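Local structure of putative glyoxalase superfamily protein (Ralstonia eutropha, 3IUZ) at residues A7-A12 / A46-M51; R105-L110 / R128-A133; Y118-I123 / F143-H148; T177-L182 / G198-C203. The protein probably acts as an iron(II)-dependent dioxygenase and decarboxylase that converts 2-oxoadipate to 2-hydroxyglutarate. All coordinates share one frame; numbering follows the deposited sequence. Where two conformers were deposited one is given.

In the fold
Interactions 1 and 4 lie among the helices, interaction 2 joins helix 101-110 to the sheet, and interaction 3 lies farther out on that sheet. Helix 42-60 links interactions 1, 2 and 4: Leu-49 CD2 meets Leu-110 CD1 of interaction 2 at 3.7 Å and Leu-49 CD1 meets Val-201 CG2 of interaction 4 at 3.7 Å. Interactions 2 and 4 have centres about 13 Å apart and touch through Pro-109 and Leu-179. Interactions 2 and 3 share the sheet, where Arg-128 NH1 forms a salt bridge with Glu-146 OE1 at 2.9 Å. Interactions 1 and 3 do not touch; their centres are about 29 Å apart on opposite sides of the chain's centre.

Interaction 1: residues A7-A12 / A46-M51; sequences ATLLSA and AQALNM
Leu-9, Leu-10, Ala-48 and Met-51, the last present as selenomethionine, join helix 4-14 to helix 42-60. Apolar contacts carry most of the interface. The methyl of Ala-48 is directed at the other helix and meets the base of Leu-9, CB to CB at 3.7 Å; Leu-9 CD1 also reaches Ala-48 CB, at 3.9 Å, so the methyl sits against the leucine at two points, CB and CD1. Leu-10 works through both branches. Its CD1 lies against the terminal methyl of Met-51, CE at 3.8 Å, with SE a little farther off. Its CD2 approaches the root of the same side chain, 3.9 Å from Met-51 CB. The two side chains run about at right angles, and the bend of Met-51 at its last torsion (chi3 85°) brings CE to the CD1 end of the leucine.

One contact is apolar against polar: Leu-10 CD2 rests 3.5 Å from the carbonyl oxygen of Ala-48, a van der Waals approach to the helix backbone. The backbones come closest at Leu-10 and Ala-48, with CA atoms 6.1 Å apart, because Ala-48 has so small a side chain. The local axes pass at 9.2 Å with a crossing angle of -39°.

Ile-197 of helix 190-200 touches both Leu-9 and Ala-48, while Leu-23 and Thr-19 of helix 16-25 pack on Leu-10. All four contact residues are buried. With no polar bond between the two segments to set a precise direction, the N-terminal helix is held here by shape and by exclusion of water.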
# COMPACT_ATOMS: atom_id res chain seq x y z
N ALA A 7 15.66 2.01 12.55
CA ALA A 7 15.91 3.43 12.48
C ALA A 7 16.95 3.73 11.39
O ALA A 7 16.83 4.71 10.64
CB ALA A 7 16.34 3.97 13.87
N THR A 8 18.00 2.94 11.33
CA THR A 8 19.06 3.12 10.32
C THR A 8 18.53 2.91 8.90
O THR A 8 18.77 3.72 8.00
CB THR A 8 20.22 2.18 10.55
OG1 THR A 8 20.69 2.38 11.88
CG2 THR A 8 21.43 2.43 9.54
N LEU A 9 17.75 1.84 8.72
CA LEU A 9 17.12 1.58 7.43
C LEU A 9 16.22 2.76 6.99
O LEU A 9 16.23 3.14 5.82
CB LEU A 9 16.29 0.28 7.50
CG LEU A 9 17.08 -1.01 7.74
CD1 LEU A 9 16.11 -2.18 8.07
CD2 LEU A 9 17.98 -1.32 6.47
N LEU A 10 15.44 3.30 7.92
CA LEU A 10 14.57 4.46 7.68
C LEU A 10 15.38 5.71 7.32
O LEU A 10 15.13 6.38 6.30
CB LEU A 10 13.69 4.76 8.92
CG LEU A 10 12.53 3.79 9.18
CD1 LEU A 10 11.55 4.30 10.25
CD2 LEU A 10 11.78 3.53 7.93
N SER A 11 16.38 5.96 8.12
CA SER A 11 17.19 7.17 8.01
C SER A 11 17.89 7.28 6.67
O SER A 11 17.96 8.36 6.11
CB SER A 11 18.20 7.23 9.17
OG SER A 11 18.63 8.56 9.35
N ALA A 12 18.36 6.15 6.13
CA ALA A 12 19.02 6.10 4.82
C ALA A 12 18.00 6.41 3.71
O ALA A 12 18.35 6.88 2.65
CB ALA A 12 19.65 4.73 4.59
N ALA A 46 11.37 -5.72 6.08
CA ALA A 46 9.97 -5.65 5.69
C ALA A 46 9.23 -4.56 6.47
O ALA A 46 8.44 -3.79 5.90
CB ALA A 46 9.28 -7.00 5.87
N GLN A 47 9.48 -4.51 7.77
CA GLN A 47 8.89 -3.50 8.65
C GLN A 47 9.36 -2.08 8.25
O GLN A 47 8.50 -1.17 8.11
CB GLN A 47 9.21 -3.81 10.10
CG GLN A 47 8.77 -2.76 11.11
CD GLN A 47 7.31 -2.63 11.21
OE1 GLN A 47 6.55 -3.54 10.87
NE2 GLN A 47 6.87 -1.47 11.71
N ALA A 48 10.66 -1.92 7.98
CA ALA A 48 11.19 -0.59 7.56
C ALA A 48 10.62 -0.19 6.23
O ALA A 48 10.18 0.98 6.10
CB ALA A 48 12.67 -0.52 7.54
N LEU A 49 10.57 -1.11 5.26
CA LEU A 49 9.94 -0.77 3.96
C LEU A 49 8.50 -0.24 4.19
O LEU A 49 8.11 0.78 3.61
CB LEU A 49 9.89 -1.95 2.99
CG LEU A 49 9.07 -1.81 1.72
CD1 LEU A 49 9.67 -0.71 0.81
CD2 LEU A 49 8.91 -3.15 0.98
N ASN A 50 7.74 -0.97 5.01
CA ASN A 50 6.36 -0.61 5.27
C ASN A 50 6.24 0.79 5.84
O ASN A 50 5.32 1.50 5.48
CB ASN A 50 5.69 -1.58 6.24
CG ASN A 50 5.35 -2.90 5.57
OD1 ASN A 50 5.52 -3.02 4.36
ND2 ASN A 50 4.96 -3.93 6.38
N MSE A 51 7.15 1.14 6.74
CA MSE A 51 7.13 2.41 7.36
C MSE A 51 7.46 3.53 6.34
O MSE A 51 6.92 4.64 6.44
CB MSE A 51 8.08 2.41 8.56
CG MSE A 51 7.57 1.51 9.78
SE MSE A 51 8.87 1.39 11.13
CE MSE A 51 8.48 3.00 12.14

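Interaction 2: residues R105-L110 / R128-A133; sequences RILRPL and RSYAHA
The His-132 ring turns an edge to Leu-110, and the Tyr-130 ring meets Leu-107. At the imidazole edge, NE2 donates a hydrogen bond to the carbonyl oxygen of Leu-110, 2.8 Å away. The bond is bent, with 143° at the hydrogen, and the oxygen lies 21° out of the ring plane. On the other nitrogen, ND1 is bonded to the backbone N of Asp-134, so both ring nitrogens are engaged and the rotation of the imidazole is fixed. Tyr-112 meets the same ring edge to face, and Ala-46 CB packs on His-132 CD2 at 3.6 Å. With CG placed opposite the backbone N (chi1 -158°), the ring swings across toward the helix.

Leu-107 CD1 approaches the phenol of Tyr-130 obliquely, 4.2 Å from CG, near the root of the ring. The far end, OH, is hydrogen-bonded to Glu-100.

Helix 101-110 thus rests on strand 125-132, Tyr-130 packing against Leu-107 and His-132 bonded to the backbone of Leu-110. That strand runs between 112-120 and 141-147. Leu-110 also packs against Ile-45 and Leu-49 of helix 42-60 and Leu-182 of helix 173-185.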
# COMPACT_ATOMS: atom_id res chain seq x y z
N ARG A 105 6.15 -11.38 -6.42
CA ARG A 105 7.57 -11.52 -6.73
C ARG A 105 8.48 -10.66 -5.83
O ARG A 105 9.68 -10.92 -5.77
CB ARG A 105 7.85 -11.21 -8.18
CG ARG A 105 7.83 -9.69 -8.51
CD ARG A 105 7.84 -9.36 -9.99
NE ARG A 105 7.60 -7.93 -10.21
CZ ARG A 105 8.14 -7.19 -11.18
NH1 ARG A 105 8.97 -7.70 -12.10
NH2 ARG A 105 7.80 -5.92 -11.28
N ILE A 106 7.90 -9.66 -5.14
CA ILE A 106 8.58 -8.83 -4.17
C ILE A 106 8.25 -9.30 -2.75
O ILE A 106 9.14 -9.50 -1.92
CB ILE A 106 8.17 -7.32 -4.31
CG1 ILE A 106 8.54 -6.74 -5.68
CG2 ILE A 106 8.78 -6.49 -3.17
CD1 ILE A 106 7.89 -5.29 -5.98
N LEU A 107 6.96 -9.45 -2.44
CA LEU A 107 6.57 -9.72 -1.06
C LEU A 107 7.02 -11.11 -0.59
O LEU A 107 7.30 -11.29 0.58
CB LEU A 107 5.03 -9.65 -0.90
CG LEU A 107 4.42 -8.30 -1.30
CD1 LEU A 107 2.92 -8.20 -1.20
CD2 LEU A 107 5.06 -7.19 -0.45
N ARG A 108 7.03 -12.08 -1.51
CA ARG A 108 7.35 -13.47 -1.16
C ARG A 108 8.80 -13.56 -0.67
O ARG A 108 9.02 -14.00 0.43
CB ARG A 108 7.03 -14.42 -2.31
CG ARG A 108 5.55 -14.54 -2.58
CD ARG A 108 4.78 -15.36 -1.57
NE ARG A 108 5.06 -16.77 -1.76
CZ ARG A 108 5.52 -17.62 -0.86
NH1 ARG A 108 5.77 -17.25 0.39
NH2 ARG A 108 5.76 -18.88 -1.23
N PRO A 109 9.77 -13.06 -1.44
CA PRO A 109 11.14 -13.12 -0.91
C PRO A 109 11.39 -12.21 0.32
O PRO A 109 12.30 -12.46 1.11
CB PRO A 109 11.99 -12.69 -2.11
CG PRO A 109 11.02 -11.94 -3.01
CD PRO A 109 9.76 -12.65 -2.86
N LEU A 110 10.60 -11.16 0.51
CA LEU A 110 10.63 -10.40 1.76
C LEU A 110 10.16 -11.19 3.00
O LEU A 110 10.45 -10.77 4.11
CB LEU A 110 9.78 -9.16 1.69
CG LEU A 110 10.37 -7.99 0.88
CD1 LEU A 110 9.30 -6.84 0.75
CD2 LEU A 110 11.74 -7.46 1.39
N ARG A 128 -6.44 -10.28 -2.23
CA ARG A 128 -5.67 -11.29 -1.46
C ARG A 128 -4.86 -10.59 -0.40
O ARG A 128 -4.28 -9.53 -0.63
CB ARG A 128 -4.75 -12.07 -2.38
CG ARG A 128 -5.47 -12.88 -3.42
CD ARG A 128 -4.55 -13.76 -4.28
NE ARG A 128 -5.28 -14.51 -5.34
CZ ARG A 128 -5.61 -14.03 -6.55
NH1 ARG A 128 -5.36 -12.78 -6.89
NH2 ARG A 128 -6.20 -14.83 -7.43
N SER A 129 -4.79 -11.17 0.78
CA SER A 129 -3.96 -10.61 1.83
C SER A 129 -2.68 -11.42 2.00
O SER A 129 -2.67 -12.65 1.78
CB SER A 129 -4.73 -10.55 3.14
OG SER A 129 -5.02 -11.88 3.57
N TYR A 130 -1.62 -10.70 2.35
CA TYR A 130 -0.25 -11.22 2.58
C TYR A 130 0.21 -10.82 3.98
O TYR A 130 0.26 -9.63 4.32
CB TYR A 130 0.72 -10.67 1.50
CG TYR A 130 0.40 -11.31 0.21
CD1 TYR A 130 0.87 -12.59 -0.07
CD2 TYR A 130 -0.57 -10.76 -0.65
CE1 TYR A 130 0.52 -13.26 -1.25
CE2 TYR A 130 -0.96 -11.41 -1.81
CZ TYR A 130 -0.42 -12.66 -2.11
OH TYR A 130 -0.83 -13.32 -3.23
N ALA A 131 0.57 -11.82 4.78
CA ALA A 131 1.08 -11.59 6.13
C ALA A 131 2.48 -12.08 6.23
O ALA A 131 2.85 -13.11 5.64
CB ALA A 131 0.21 -12.33 7.21
N HIS A 132 3.25 -11.41 7.06
CA HIS A 132 4.65 -11.74 7.21
C HIS A 132 4.87 -12.95 8.10
O HIS A 132 4.42 -12.99 9.26
CB HIS A 132 5.45 -10.54 7.70
CG HIS A 132 6.89 -10.66 7.37
ND1 HIS A 132 7.75 -11.42 8.13
CD2 HIS A 132 7.62 -10.19 6.32
CE1 HIS A 132 8.95 -11.42 7.57
NE2 HIS A 132 8.91 -10.65 6.49
N ALA A 133 5.62 -13.92 7.58
CA ALA A 133 5.82 -15.20 8.29
C ALA A 133 6.51 -15.01 9.63
O ALA A 133 6.35 -15.83 10.49
CB ALA A 133 6.62 -16.20 7.41

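Interaction 3: residues Y118-I123 / F143-H148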
# COMPACT_ATOMS: atom_id res chain seq x y z
N TYR A 118 -10.03 -13.11 -1.15
CA TYR A 118 -11.27 -12.36 -1.03
C TYR A 118 -11.80 -11.91 -2.38
O TYR A 118 -11.41 -10.86 -2.85
CB TYR A 118 -11.02 -11.13 -0.17
CG TYR A 118 -10.45 -11.50 1.16
CD1 TYR A 118 -11.27 -11.99 2.16
CD2 TYR A 118 -9.07 -11.43 1.39
CE1 TYR A 118 -10.74 -12.38 3.38
CE2 TYR A 118 -8.53 -11.80 2.60
CZ TYR A 118 -9.38 -12.27 3.60
OH TYR A 118 -8.86 -12.63 4.81
N PRO A 119 -12.71 -12.68 -2.99
CA PRO A 119 -13.33 -12.25 -4.26
C PRO A 119 -14.16 -10.98 -4.05
O PRO A 119 -14.76 -10.83 -2.99
CB PRO A 119 -14.23 -13.43 -4.68
CG PRO A 119 -13.94 -14.53 -3.69
CD PRO A 119 -13.29 -13.93 -2.48
N LEU A 120 -14.10 -10.06 -5.00
CA LEU A 120 -14.75 -8.75 -4.90
C LEU A 120 -15.51 -8.58 -6.21
O LEU A 120 -15.27 -7.67 -7.01
CB LEU A 120 -13.70 -7.64 -4.70
CG LEU A 120 -12.76 -7.77 -3.50
CD1 LEU A 120 -11.57 -6.84 -3.60
CD2 LEU A 120 -13.54 -7.55 -2.18
N ASP A 121 -16.39 -9.53 -6.46
CA ASP A 121 -17.05 -9.68 -7.74
C ASP A 121 -17.86 -8.45 -8.14
O ASP A 121 -17.94 -8.10 -9.34
CB ASP A 121 -17.95 -10.91 -7.69
CG ASP A 121 -17.14 -12.19 -7.48
OD1 ASP A 121 -15.95 -12.24 -7.94
OD2 ASP A 121 -17.65 -13.11 -6.81
N ARG A 122 -18.41 -7.78 -7.15
CA ARG A 122 -19.27 -6.62 -7.39
C ARG A 122 -18.47 -5.54 -8.11
O ARG A 122 -19.02 -4.83 -8.95
CB ARG A 122 -19.85 -6.08 -6.10
CG ARG A 122 -20.76 -4.85 -6.27
N ILE A 123 -17.18 -5.46 -7.83
CA ILE A 123 -16.37 -4.44 -8.44
C ILE A 123 -15.37 -5.03 -9.44
O ILE A 123 -14.42 -4.37 -9.82
CB ILE A 123 -15.69 -3.56 -7.35
CG1 ILE A 123 -14.82 -4.40 -6.38
CG2 ILE A 123 -16.71 -2.75 -6.61
CD1 ILE A 123 -14.06 -3.54 -5.36
N PHE A 143 -2.55 -5.90 1.26
CA PHE A 143 -3.77 -6.35 0.61
C PHE A 143 -3.60 -5.99 -0.85
O PHE A 143 -3.44 -4.82 -1.16
CB PHE A 143 -5.01 -5.72 1.24
CG PHE A 143 -6.28 -6.40 0.83
CD1 PHE A 143 -6.89 -6.09 -0.39
CD2 PHE A 143 -6.87 -7.36 1.62
CE1 PHE A 143 -8.07 -6.71 -0.77
CE2 PHE A 143 -8.04 -7.98 1.23
CZ PHE A 143 -8.63 -7.67 0.04
N VAL A 144 -3.53 -6.99 -1.73
CA VAL A 144 -3.27 -6.74 -3.13
C VAL A 144 -4.46 -7.18 -3.91
O VAL A 144 -4.86 -8.36 -3.85
CB VAL A 144 -2.03 -7.51 -3.63
CG1 VAL A 144 -1.78 -7.15 -5.13
CG2 VAL A 144 -0.81 -7.15 -2.72
N SER A 145 -5.04 -6.25 -4.63
CA SER A 145 -6.17 -6.51 -5.49
C SER A 145 -5.79 -6.51 -6.95
O SER A 145 -4.86 -5.80 -7.37
CB SER A 145 -7.25 -5.47 -5.23
OG SER A 145 -7.84 -5.73 -3.98
N GLU A 146 -6.51 -7.34 -7.70
CA GLU A 146 -6.41 -7.42 -9.14
C GLU A 146 -7.72 -7.00 -9.78
O GLU A 146 -8.81 -7.56 -9.48
CB GLU A 146 -6.15 -8.85 -9.60
CG GLU A 146 -4.92 -9.51 -9.05
CD GLU A 146 -4.72 -10.90 -9.64
OE1 GLU A 146 -5.66 -11.75 -9.58
OE2 GLU A 146 -3.59 -11.11 -10.11
N PHE A 147 -7.62 -6.06 -10.71
CA PHE A 147 -8.76 -5.69 -11.55
C PHE A 147 -8.90 -6.60 -12.80
O PHE A 147 -7.91 -6.87 -13.50
CB PHE A 147 -8.70 -4.20 -11.96
CG PHE A 147 -9.88 -3.79 -12.72
CD1 PHE A 147 -11.05 -3.53 -12.08
CD2 PHE A 147 -9.87 -3.80 -14.12
CE1 PHE A 147 -12.18 -3.24 -12.78
CE2 PHE A 147 -11.03 -3.50 -14.83
CZ PHE A 147 -12.16 -3.23 -14.14
N HIS A 148 -10.14 -7.00 -13.08
CA HIS A 148 -10.51 -7.92 -14.16
C HIS A 148 -11.33 -7.23 -15.26
O HIS A 148 -12.54 -7.04 -15.10
CB HIS A 148 -11.36 -9.09 -13.61
CG HIS A 148 -10.69 -9.83 -12.50
ND1 HIS A 148 -9.48 -10.46 -12.67
CD2 HIS A 148 -11.06 -10.07 -11.21
CE1 HIS A 148 -9.10 -11.01 -11.52
NE2 HIS A 148 -10.04 -10.81 -10.62
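Tyr-118 brings its CD2 obliquely against the ring of Phe-143, CE2 at 3.6 Å and CZ at 4.0 Å, so that the two aromatics overlap only slightly. Their planes are near parallel, inclined by 28°, but slid apart to a centroid separation of 5.8 Å. Phe-143 gets there because its CG stands opposite the backbone N (chi1 -167°), which sends the ring toward the tyrosine. The phenol OH is hydrogen-bonded to the backbone N of Phe-325, and the Phe-325 ring also meets Phe-143, so the C-terminal part of the chain closes over this aromatic pair.

Farther along, one methyl of Leu-120, CD1, points at the hydroxyl of Ser-145, 3.9 Å from OG. The last touch is made by Phe-147, whose CE1 lies 3.9 Å from the carbonyl oxygen of Ile-123. Met-226 and Ile-229 of helix 224-232 also pack on Phe-147.

The two strands do not pair with each other. Strand 125-132 runs between them, its Ser-129 touching both Tyr-118 and Phe-143, and the contacts are made over one face of the sheet. The sheet order 80-87, 141-147, 125-132, 112-120, with helix 101-110 following the first strand, is the beta-alpha-beta-beta-beta module of the glyoxalase (vicinal oxygen chelate) superfamily.

Interaction 4: residues T177-L182 / G198-C203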
# COMPACT_ATOMS: atom_id res chain seq x y z
N THR A 177 18.52 -8.75 -7.30
CA THR A 177 19.72 -9.30 -6.69
C THR A 177 19.63 -9.32 -5.17
O THR A 177 19.87 -10.37 -4.49
CB THR A 177 20.96 -8.48 -7.11
OG1 THR A 177 21.11 -8.54 -8.54
CG2 THR A 177 22.23 -9.00 -6.40
N LEU A 178 19.23 -8.18 -4.59
CA LEU A 178 19.24 -8.03 -3.12
C LEU A 178 18.07 -8.81 -2.47
O LEU A 178 18.23 -9.41 -1.40
CB LEU A 178 19.20 -6.53 -2.73
CG LEU A 178 20.49 -5.75 -3.09
CD1 LEU A 178 20.38 -4.21 -2.79
CD2 LEU A 178 21.70 -6.37 -2.34
N LEU A 179 16.92 -8.78 -3.15
CA LEU A 179 15.75 -9.53 -2.74
C LEU A 179 16.02 -11.03 -2.57
O LEU A 179 15.67 -11.64 -1.57
CB LEU A 179 14.68 -9.32 -3.81
CG LEU A 179 13.24 -9.37 -3.39
CD1 LEU A 179 13.08 -8.63 -2.06
CD2 LEU A 179 12.38 -8.78 -4.57
N TRP A 180 16.67 -11.64 -3.57
CA TRP A 180 16.95 -13.06 -3.55
C TRP A 180 18.15 -13.46 -2.68
O TRP A 180 18.14 -14.59 -2.17
CB TRP A 180 16.97 -13.59 -5.01
CG TRP A 180 15.59 -13.48 -5.51
CD1 TRP A 180 15.04 -12.49 -6.29
CD2 TRP A 180 14.48 -14.29 -5.08
NE1 TRP A 180 13.70 -12.68 -6.42
CE2 TRP A 180 13.33 -13.77 -5.69
CE3 TRP A 180 14.37 -15.40 -4.24
CZ2 TRP A 180 12.06 -14.34 -5.48
CZ3 TRP A 180 13.10 -15.95 -4.03
CH2 TRP A 180 11.97 -15.43 -4.70
N GLN A 181 19.12 -12.56 -2.47
CA GLN A 181 20.14 -12.75 -1.41
C GLN A 181 19.44 -12.81 -0.04
O GLN A 181 19.79 -13.63 0.82
CB GLN A 181 21.19 -11.62 -1.40
CG GLN A 181 22.08 -11.73 -2.69
CD GLN A 181 23.15 -10.69 -2.78
OE1 GLN A 181 23.36 -9.91 -1.83
NE2 GLN A 181 23.83 -10.67 -3.93
N LEU A 182 18.48 -11.91 0.15
CA LEU A 182 17.74 -11.78 1.40
C LEU A 182 16.94 -13.05 1.63
O LEU A 182 16.96 -13.57 2.72
CB LEU A 182 16.81 -10.57 1.38
CG LEU A 182 15.95 -10.32 2.63
CD1 LEU A 182 16.79 -10.18 3.90
CD2 LEU A 182 15.05 -9.08 2.41
N GLY A 198 15.14 1.37 -0.79
CA GLY A 198 15.14 2.49 -1.74
C GLY A 198 14.71 2.08 -3.14
O GLY A 198 14.09 2.85 -3.86
N LEU A 199 15.06 0.85 -3.52
CA LEU A 199 14.79 0.36 -4.87
C LEU A 199 13.41 -0.18 -4.95
O LEU A 199 12.81 -0.18 -6.03
CB LEU A 199 15.76 -0.74 -5.27
CG LEU A 199 17.22 -0.29 -5.49
CD1 LEU A 199 18.14 -1.55 -5.59
CD2 LEU A 199 17.27 0.60 -6.74
N LEU A 200 12.86 -0.62 -3.82
CA LEU A 200 11.52 -1.17 -3.83
C LEU A 200 10.44 -0.10 -3.77
O LEU A 200 9.35 -0.29 -4.32
CB LEU A 200 11.29 -2.16 -2.69
CG LEU A 200 12.12 -3.46 -2.77
CD1 LEU A 200 11.79 -4.37 -1.56
CD2 LEU A 200 11.86 -4.22 -4.12
N VAL A 201 10.73 1.01 -3.09
CA VAL A 201 9.70 2.02 -2.89
C VAL A 201 9.09 2.52 -4.22
O VAL A 201 7.84 2.65 -4.31
CB VAL A 201 10.21 3.16 -1.98
CG1 VAL A 201 9.33 4.43 -2.13
CG2 VAL A 201 10.30 2.66 -0.50
N PRO A 202 9.90 2.73 -5.26
CA PRO A 202 9.33 3.17 -6.54
C PRO A 202 8.45 2.16 -7.28
O PRO A 202 7.81 2.54 -8.26
CB PRO A 202 10.58 3.56 -7.37
CG PRO A 202 11.59 3.94 -6.34
CD PRO A 202 11.37 2.85 -5.29
N CYS A 203 8.37 0.90 -6.81
CA CYS A 203 7.43 -0.06 -7.39
C CYS A 203 5.99 0.25 -6.99
O CYS A 203 5.03 -0.15 -7.69
CB CYS A 203 7.77 -1.50 -6.92
SG CYS A 203 9.44 -2.06 -7.38
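Leu-178 and Leu-179 on helix 173-185 face Leu-199 and Leu-200 on helix 190-200, each pairing with one partner at the outer limit of methyl contact. The first pair meets tip to tip through single methyls: Leu-178 CD1 lies 4.5 Å from Leu-199 CD1, and the second branch of each leucine is directed elsewhere. In both, CG lies opposite the carbonyl carbon and beside the backbone N (chi1 -68° in Leu-178), which brings CD1 forward to the other helix.

The second pair is broader. The forked end of Leu-179 stands opposite that of Leu-200, with CD1 to CD1 at 4.5 Å and CD2 to CD2 at 4.6 Å, and the two forks run nearly the same way, so methyl faces methyl at both positions. Leu-179 was deposited in two conformers, and this match belongs to one of them, with CG swung round to chi1 -151°. The detail of the pair is therefore less certain than that of its neighbour.

Every contact is apolar and light. The CA atoms of Leu-179 and Leu-200 are 9.4 Å apart, a spacing spanned by two leucine side chains end to end. Other residues complete the packing: Leu-196 of helix 190-200 touches both Leu-178 and Leu-182, and Leu-171 packs on Leu-200. Helix 101-110 lies alongside, its Pro-109 against Trp-180 and its Ile-106 against Cys-203, while helix 42-60 reaches Val-201 through Val-52 and Leu-182 through Ile-45.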